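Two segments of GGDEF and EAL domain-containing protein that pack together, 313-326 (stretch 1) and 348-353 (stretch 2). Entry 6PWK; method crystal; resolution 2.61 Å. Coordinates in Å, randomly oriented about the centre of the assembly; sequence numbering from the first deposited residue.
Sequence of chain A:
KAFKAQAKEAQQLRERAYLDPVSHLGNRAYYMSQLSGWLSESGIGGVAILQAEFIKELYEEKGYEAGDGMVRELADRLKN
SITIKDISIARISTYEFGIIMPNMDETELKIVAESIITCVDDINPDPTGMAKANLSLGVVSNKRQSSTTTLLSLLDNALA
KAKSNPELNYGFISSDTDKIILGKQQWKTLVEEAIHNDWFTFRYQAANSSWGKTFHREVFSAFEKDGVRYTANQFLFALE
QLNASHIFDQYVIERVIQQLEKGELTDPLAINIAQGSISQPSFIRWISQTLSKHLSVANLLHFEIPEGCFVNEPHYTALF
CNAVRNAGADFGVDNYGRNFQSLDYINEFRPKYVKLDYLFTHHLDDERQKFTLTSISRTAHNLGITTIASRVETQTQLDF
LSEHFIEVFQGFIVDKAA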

ATOM      1  N   GLU A 313       3.494 -11.472   4.308  1.00 62.68           N
ATOM      2  CA  GLU A 313       3.506 -11.172   2.875  1.00 52.13           C
ATOM      3  C   GLU A 313       3.832 -12.431   2.082  1.00 55.14           C
ATOM      4  O   GLU A 313       4.856 -12.500   1.395  1.00 64.68           O
ATOM      5  CB  GLU A 313       4.509 -10.061   2.567  1.00 45.08           C
ATOM      6  CG  GLU A 313       4.293  -8.772   3.347  1.00 54.77           C
ATOM      7  CD  GLU A 313       3.062  -8.008   2.892  1.00 73.70           C
ATOM      8  OE1 GLU A 313       2.502  -8.352   1.830  1.00 79.30           O
ATOM      9  OE2 GLU A 313       2.656  -7.060   3.597  1.00 75.25           O
ATOM     10  N   PRO A 314       2.973 -13.455   2.146  1.00 47.80           N
ATOM     11  CA  PRO A 314       3.310 -14.719   1.472  1.00 61.53           C
ATOM     12  C   PRO A 314       3.372 -14.594  -0.038  1.00 70.60           C
ATOM     13  O   PRO A 314       4.154 -15.309  -0.677  1.00 73.25           O
ATOM     14  CB  PRO A 314       2.180 -15.668   1.903  1.00 60.70           C
ATOM     15  CG  PRO A 314       1.448 -14.960   3.008  1.00 66.46           C
ATOM     16  CD  PRO A 314       1.634 -13.503   2.752  1.00 63.82           C
ATOM     17  N   HIS A 315       2.576 -13.701  -0.628  1.00 73.83           N
ATOM     18  CA  HIS A 315       2.507 -13.615  -2.081  1.00 69.47           C
ATOM     19  C   HIS A 315       3.674 -12.823  -2.654  1.00 65.48           C
ATOM     20  O   HIS A 315       4.253 -13.223  -3.670  1.00 75.27           O
ATOM     21  CB  HIS A 315       1.166 -13.013  -2.493  1.00 65.20           C
ATOM     22  CG  HIS A 315      -0.010 -13.741  -1.923  1.00 60.15           C
ATOM     23  ND1 HIS A 315      -0.833 -13.194  -0.963  1.00 60.82           N
ATOM     24  CD2 HIS A 315      -0.484 -14.987  -2.159  1.00 56.42           C
ATOM     25  CE1 HIS A 315      -1.771 -14.065  -0.642  1.00 57.14           C
ATOM     26  NE2 HIS A 315      -1.583 -15.161  -1.353  1.00 63.88           N
ATOM     27  N   TYR A 316       4.033 -11.698  -2.027  1.00 52.78           N
ATOM     28  CA  TYR A 316       5.281 -11.031  -2.386  1.00 55.93           C
ATOM     29  C   TYR A 316       6.468 -11.966  -2.199  1.00 63.32           C
ATOM     30  O   TYR A 316       7.369 -12.018  -3.044  1.00 65.35           O
ATOM     31  CB  TYR A 316       5.477  -9.771  -1.544  1.00 56.26           C
ATOM     32  CG  TYR A 316       4.660  -8.571  -1.967  1.00 64.38           C
ATOM     33  CD1 TYR A 316       4.913  -7.918  -3.168  1.00 62.35           C
ATOM     34  CD2 TYR A 316       3.662  -8.067  -1.146  1.00 68.38           C
ATOM     35  CE1 TYR A 316       4.176  -6.812  -3.547  1.00 55.97           C
ATOM     36  CE2 TYR A 316       2.923  -6.962  -1.516  1.00 67.84           C
ATOM     37  CZ  TYR A 316       3.183  -6.339  -2.716  1.00 64.82           C
ATOM     38  OH  TYR A 316       2.443  -5.239  -3.081  1.00 74.47           O
ATOM     39  N   THR A 317       6.481 -12.713  -1.093  1.00 62.19           N
ATOM     40  CA  THR A 317       7.604 -13.598  -0.803  1.00 63.92           C
ATOM     41  C   THR A 317       7.700 -14.726  -1.825  1.00 64.33           C
ATOM     42  O   THR A 317       8.798 -15.070  -2.277  1.00 63.79           O
ATOM     43  CB  THR A 317       7.471 -14.165   0.610  1.00 68.12           C
ATOM     44  OG1 THR A 317       7.189 -13.100   1.527  1.00 69.69           O
ATOM     45  CG2 THR A 317       8.754 -14.860   1.034  1.00 68.99           C
ATOM     46  N   ALA A 318       6.561 -15.311  -2.204  1.00 55.74           N
ATOM     47  CA  ALA A 318       6.584 -16.387  -3.189  1.00 57.46           C
ATOM     48  C   ALA A 318       7.044 -15.882  -4.550  1.00 61.13           C
ATOM     49  O   ALA A 318       7.734 -16.601  -5.281  1.00 70.20           O
ATOM     50  CB  ALA A 318       5.204 -17.035  -3.294  1.00 53.43           C
ATOM     51  N   LEU A 319       6.673 -14.651  -4.910  1.00 64.48           N
ATOM     52  CA  LEU A 319       7.177 -14.073  -6.151  1.00 64.94           C
ATOM     53  C   LEU A 319       8.684 -13.869  -6.083  1.00 66.10           C
ATOM     54  O   LEU A 319       9.396 -14.102  -7.066  1.00 80.62           O
ATOM     55  CB  LEU A 319       6.468 -12.750  -6.448  1.00 54.16           C
ATOM     56  CG  LEU A 319       4.966 -12.827  -6.725  1.00 61.57           C
ATOM     57  CD1 LEU A 319       4.410 -11.452  -7.059  1.00 62.31           C
ATOM     58  CD2 LEU A 319       4.669 -13.822  -7.838  1.00 58.89           C
ATOM     59  N   PHE A 320       9.190 -13.439  -4.925  1.00 58.03           N
ATOM     60  CA  PHE A 320      10.632 -13.286  -4.762  1.00 50.96           C
ATOM     61  C   PHE A 320      11.331 -14.638  -4.762  1.00 61.12           C
ATOM     62  O   PHE A 320      12.382 -14.801  -5.395  1.00 59.20           O
ATOM     63  CB  PHE A 320      10.933 -12.521  -3.473  1.00 49.16           C
ATOM     64  CG  PHE A 320      12.398 -12.368  -3.187  1.00 58.21           C
ATOM     65  CD1 PHE A 320      13.138 -11.380  -3.812  1.00 57.94           C
ATOM     66  CD2 PHE A 320      13.036 -13.210  -2.291  1.00 57.73           C
ATOM     67  CE1 PHE A 320      14.488 -11.236  -3.553  1.00 58.58           C
ATOM     68  CE2 PHE A 320      14.385 -13.071  -2.026  1.00 55.21           C
ATOM     69  CZ  PHE A 320      15.113 -12.082  -2.658  1.00 58.10           C
ATOM     70  N   CYS A 321      10.760 -15.623  -4.063  1.00 61.18           N
ATOM     71  CA  CYS A 321      11.380 -16.942  -3.995  1.00 61.78           C
ATOM     72  C   CYS A 321      11.423 -17.609  -5.363  1.00 68.96           C
ATOM     73  O   CYS A 321      12.400 -18.290  -5.697  1.00 81.72           O
ATOM     74  CB  CYS A 321      10.636 -17.821  -2.990  1.00 62.18           C
ATOM     75  SG  CYS A 321      10.869 -17.341  -1.264  1.00 63.44           S
ATOM     76  N   ASN A 322      10.373 -17.432  -6.167  1.00 68.27           N
ATOM     77  CA  ASN A 322      10.371 -17.997  -7.513  1.00 71.36           C
ATOM     78  C   ASN A 322      11.466 -17.373  -8.368  1.00 65.48           C
ATOM     79  O   ASN A 322      12.206 -18.080  -9.061  1.00 55.52           O
ATOM     80  CB  ASN A 322       9.002 -17.806  -8.165  1.00 78.06           C
ATOM     81  CG  ASN A 322       7.932 -18.683  -7.547  1.00 87.77           C
ATOM     82  OD1 ASN A 322       8.234 -19.686  -6.901  1.00 88.14           O
ATOM     83  ND2 ASN A 322       6.673 -18.313  -7.747  1.00 98.04           N
ATOM     84  N   ALA A 323      11.586 -16.043  -8.326  1.00 61.29           N
ATOM     85  CA  ALA A 323      12.632 -15.366  -9.086  1.00 61.96           C
ATOM     86  C   ALA A 323      14.016 -15.825  -8.649  1.00 69.44           C
ATOM     87  O   ALA A 323      14.920 -15.981  -9.479  1.00 76.12           O
ATOM     88  CB  ALA A 323      12.497 -13.852  -8.925  1.00 49.78           C
ATOM     89  N   VAL A 324      14.197 -16.054  -7.349  1.00 62.49           N
ATOM     90  CA  VAL A 324      15.501 -16.463  -6.835  1.00 61.32           C
ATOM     91  C   VAL A 324      15.843 -17.874  -7.301  1.00 62.80           C
ATOM     92  O   VAL A 324      16.948 -18.132  -7.794  1.00 64.15           O
ATOM     93  CB  VAL A 324      15.525 -16.341  -5.301  1.00 57.93           C
ATOM     94  CG1 VAL A 324      16.620 -17.210  -4.709  1.00 69.78           C
ATOM     95  CG2 VAL A 324      15.717 -14.887  -4.895  1.00 50.56           C
ATOM     96  N   ARG A 325      14.897 -18.804  -7.167  1.00 59.52           N
ATOM     97  CA  ARG A 325      15.159 -20.191  -7.550  1.00 62.74           C
ATOM     98  C   ARG A 325      15.178 -20.392  -9.061  1.00 76.20           C
ATOM     99  O   ARG A 325      15.924 -21.244  -9.554  1.00 84.58           O
ATOM    100  CB  ARG A 325      14.127 -21.116  -6.908  1.00 68.05           C
ATOM    101  CG  ARG A 325      14.534 -21.624  -5.532  1.00 73.70           C
ATOM    102  CD  ARG A 325      13.433 -22.438  -4.876  1.00 77.03           C
ATOM    103  NE  ARG A 325      13.884 -23.022  -3.615  1.00 81.13           N
ATOM    104  CZ  ARG A 325      13.085 -23.630  -2.745  1.00 82.44           C
ATOM    105  NH1 ARG A 325      11.787 -23.727  -2.990  1.00 80.18           N
ATOM    106  NH2 ARG A 325      13.584 -24.131  -1.624  1.00 90.23           N
ATOM    107  N   ASN A 326      14.378 -19.628  -9.813  1.00 85.51           N
ATOM    108  CA  ASN A 326      14.402 -19.764 -11.268  1.00 88.39           C
ATOM    109  C   ASN A 326      15.767 -19.414 -11.840  1.00 91.04           C
ATOM    110  O   ASN A 326      16.132 -19.898 -12.917  1.00 98.47           O
ATOM    111  CB  ASN A 326      13.331 -18.884 -11.914  1.00 86.34           C
ATOM    112  CG  ASN A 326      11.935 -19.453 -11.764  1.00 92.96           C
ATOM    113  OD1 ASN A 326      11.761 -20.652 -11.544  1.00100.63           O
ATOM    114  ND2 ASN A 326      10.930 -18.595 -11.891  1.00 93.22           N
ATOM    115  N   GLU A 348       4.605 -25.236   2.246  1.00 84.17           N
ATOM    116  CA  GLU A 348       4.344 -24.694   0.917  1.00 91.13           C
ATOM    117  C   GLU A 348       5.618 -24.180   0.256  1.00 85.19           C
ATOM    118  O   GLU A 348       5.843 -24.425  -0.934  1.00 83.88           O
ATOM    119  CB  GLU A 348       3.301 -23.576   0.996  1.00 99.63           C
ATOM    120  CG  GLU A 348       2.901 -23.021  -0.366  1.00105.83           C
ATOM    121  CD  GLU A 348       2.226 -21.666  -0.275  1.00110.72           C
ATOM    122  OE1 GLU A 348       1.411 -21.343  -1.166  1.00114.35           O
ATOM    123  OE2 GLU A 348       2.513 -20.920   0.684  1.00112.47           O
ATOM    124  N   PHE A 349       6.466 -23.480   1.009  1.00 80.80           N
ATOM    125  CA  PHE A 349       7.631 -22.825   0.429  1.00 73.15           C
ATOM    126  C   PHE A 349       8.842 -23.743   0.297  1.00 78.55           C
ATOM    127  O   PHE A 349       9.631 -23.571  -0.639  1.00 75.58           O
ATOM    128  CB  PHE A 349       8.012 -21.597   1.260  1.00 63.31           C
ATOM    129  CG  PHE A 349       7.103 -20.418   1.050  1.00 65.73           C
ATOM    130  CD1 PHE A 349       5.911 -20.309   1.747  1.00 68.72           C
ATOM    131  CD2 PHE A 349       7.443 -19.416   0.156  1.00 66.28           C
ATOM    132  CE1 PHE A 349       5.074 -19.225   1.555  1.00 70.63           C
ATOM    133  CE2 PHE A 349       6.612 -18.327  -0.040  1.00 58.08           C
ATOM    134  CZ  PHE A 349       5.425 -18.232   0.660  1.00 62.00           C
ATOM    135  N   ARG A 350       9.008 -24.706   1.204  1.00 83.51           N
ATOM    136  CA  ARG A 350      10.146 -25.619   1.198  1.00 85.07           C
ATOM    137  C   ARG A 350      11.474 -24.865   1.147  1.00 82.50           C
ATOM    138  O   ARG A 350      12.198 -24.948   0.154  1.00 82.42           O
ATOM    139  CB  ARG A 350      10.064 -26.585   0.015  1.00 86.25           C
ATOM    140  CG  ARG A 350       8.891 -27.552   0.042  1.00 90.48           C
ATOM    141  CD  ARG A 350       9.173 -28.738   0.938  1.00103.00           C
ATOM    142  NE  ARG A 350       8.398 -29.908   0.536  1.00118.35           N
ATOM    143  CZ  ARG A 350       7.138 -30.128   0.894  1.00125.86           C
ATOM    144  NH1 ARG A 350       6.504 -29.256   1.666  1.00128.34           N
ATOM    145  NH2 ARG A 350       6.510 -31.221   0.483  1.00128.43           N
ATOM    146  N   PRO A 351      11.835 -24.127   2.195  1.00 76.24           N
ATOM    147  CA  PRO A 351      13.112 -23.405   2.180  1.00 72.30           C
ATOM    148  C   PRO A 351      14.284 -24.369   2.226  1.00 67.56           C
ATOM    149  O   PRO A 351      14.178 -25.507   2.688  1.00 67.91           O
ATOM    150  CB  PRO A 351      13.048 -22.539   3.438  1.00 74.21           C
ATOM    151  CG  PRO A 351      12.139 -23.277   4.354  1.00 77.21           C
ATOM    152  CD  PRO A 351      11.112 -23.937   3.472  1.00 78.54           C
ATOM    153  N   LYS A 352      15.426 -23.889   1.727  1.00 61.23           N
ATOM    154  CA  LYS A 352      16.639 -24.701   1.761  1.00 68.25           C
ATOM    155  C   LYS A 352      17.105 -24.930   3.193  1.00 71.47           C
ATOM    156  O   LYS A 352      17.609 -26.010   3.523  1.00 82.82           O
ATOM    157  CB  LYS A 352      17.744 -24.037   0.937  1.00 68.76           C
ATOM    158  CG  LYS A 352      19.020 -24.859   0.827  1.00 70.19           C
ATOM    159  CD  LYS A 352      20.056 -24.157  -0.038  1.00 73.87           C
ATOM    160  CE  LYS A 352      21.225 -25.074  -0.354  1.00 77.66           C
ATOM    161  NZ  LYS A 352      22.184 -24.447  -1.306  1.00 77.09           N
ATOM    162  N   TYR A 353      16.939 -23.931   4.054  1.00 61.06           N
ATOM    163  CA  TYR A 353      17.340 -24.045   5.447  1.00 65.47           C
ATOM    164  C   TYR A 353      16.403 -23.212   6.307  1.00 62.76           C
ATOM    165  O   TYR A 353      15.612 -22.408   5.807  1.00 65.15           O
ATOM    166  CB  TYR A 353      18.792 -23.602   5.654  1.00 61.92           C
ATOM    167  CG  TYR A 353      19.037 -22.140   5.353  1.00 51.06           C
ATOM    168  CD1 TYR A 353      18.912 -21.175   6.344  1.00 57.58           C
ATOM    169  CD2 TYR A 353      19.400 -21.727   4.078  1.00 55.46           C
ATOM    170  CE1 TYR A 353      19.136 -19.837   6.073  1.00 61.35           C
ATOM    171  CE2 TYR A 353      19.628 -20.392   3.798  1.00 62.35           C
ATOM    172  CZ  TYR A 353      19.495 -19.452   4.799  1.00 63.27           C
ATOM    173  OH  TYR A 353      19.722 -18.123   4.525  1.00 71.13           O
TER

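Stretch 1 is almost entirely helix, and it meets stretch 2 through two kinds of contact: a pocket that receives the ring of Phe-349, and an arginine that binds the carbonyls of Phe-349 and Arg-350. Together they bury 272 Å², counting both sides.

Glu-313, at the N-cap position, does not touch stretch 2, but its carbonyl helps to set the first turn. Glu-313 O accepts the backbone hydrogen bond from Thr-317 N (3.0 Å) and a very short one from Thr-317 OG1 (2.4 Å). Pro-314 follows in the first turn, where a proline costs little because its missing amide hydrogen is not needed by the helix. Its CB lies 4.3 Å from Phe-349 CZ, and Pro-314 O comes within 3.5 Å of the same CZ, meeting the ring at its edge. Pro-314 O accepts its hydrogen bond from Ala-318 N (2.9 Å), so it keeps a polar partner beside the aromatic ring.

The CA-to-CB bond of Thr-317 points toward stretch 2. With its hydroxyl bonded back to Glu-313, it offers a methyl to the ring: Thr-317 CG2 is 4.2 Å from Phe-349 CE2. At Ala-318 the ring lies nearer than it does to Thr-317. Ala-318 has no side-chain atom beyond CB, and Phe-349 CE2 lies 3.7 Å from Ala-318 CA and 3.8 Å from Ala-318 CB, the CA again lying at the ring edge. Leu-319 points away, and Phe-320 is out of reach. Cys-321 then adds a polarizable, largely apolar surface, with its SG 4.2 Å from Phe-349 CD2; the sulfur lies oblique to the ring.

These four residues form the hole into which Phe-349 fits as a knob. The CA-to-CB bond of Phe-349 points sideways, yet with chi1 in the m well its ring end comes nearer to the helix. A flat, apolar phenyl can enter edge first between the side chains and reach the backbone, and Phe-349 is buried.

The residues from Asn-322 to Val-324 are out of reach. Arg-325, one turn beyond Cys-321, completes the contact. With chi2 and chi3 both t, its chain extends far enough to carry the guanidinium to stretch 2. Arg-325 NH1 donates to Phe-349 O at 3.2 Å, and Arg-325 NH2 donates to Arg-350 O at a very short 2.4 Å, the latter acceptor lying near the guanidinium plane. Arginine suits this place because its several N-H donors can serve successive carbonyls where the helix of stretch 2 gives way to loop, with Arg-350 at positive phi.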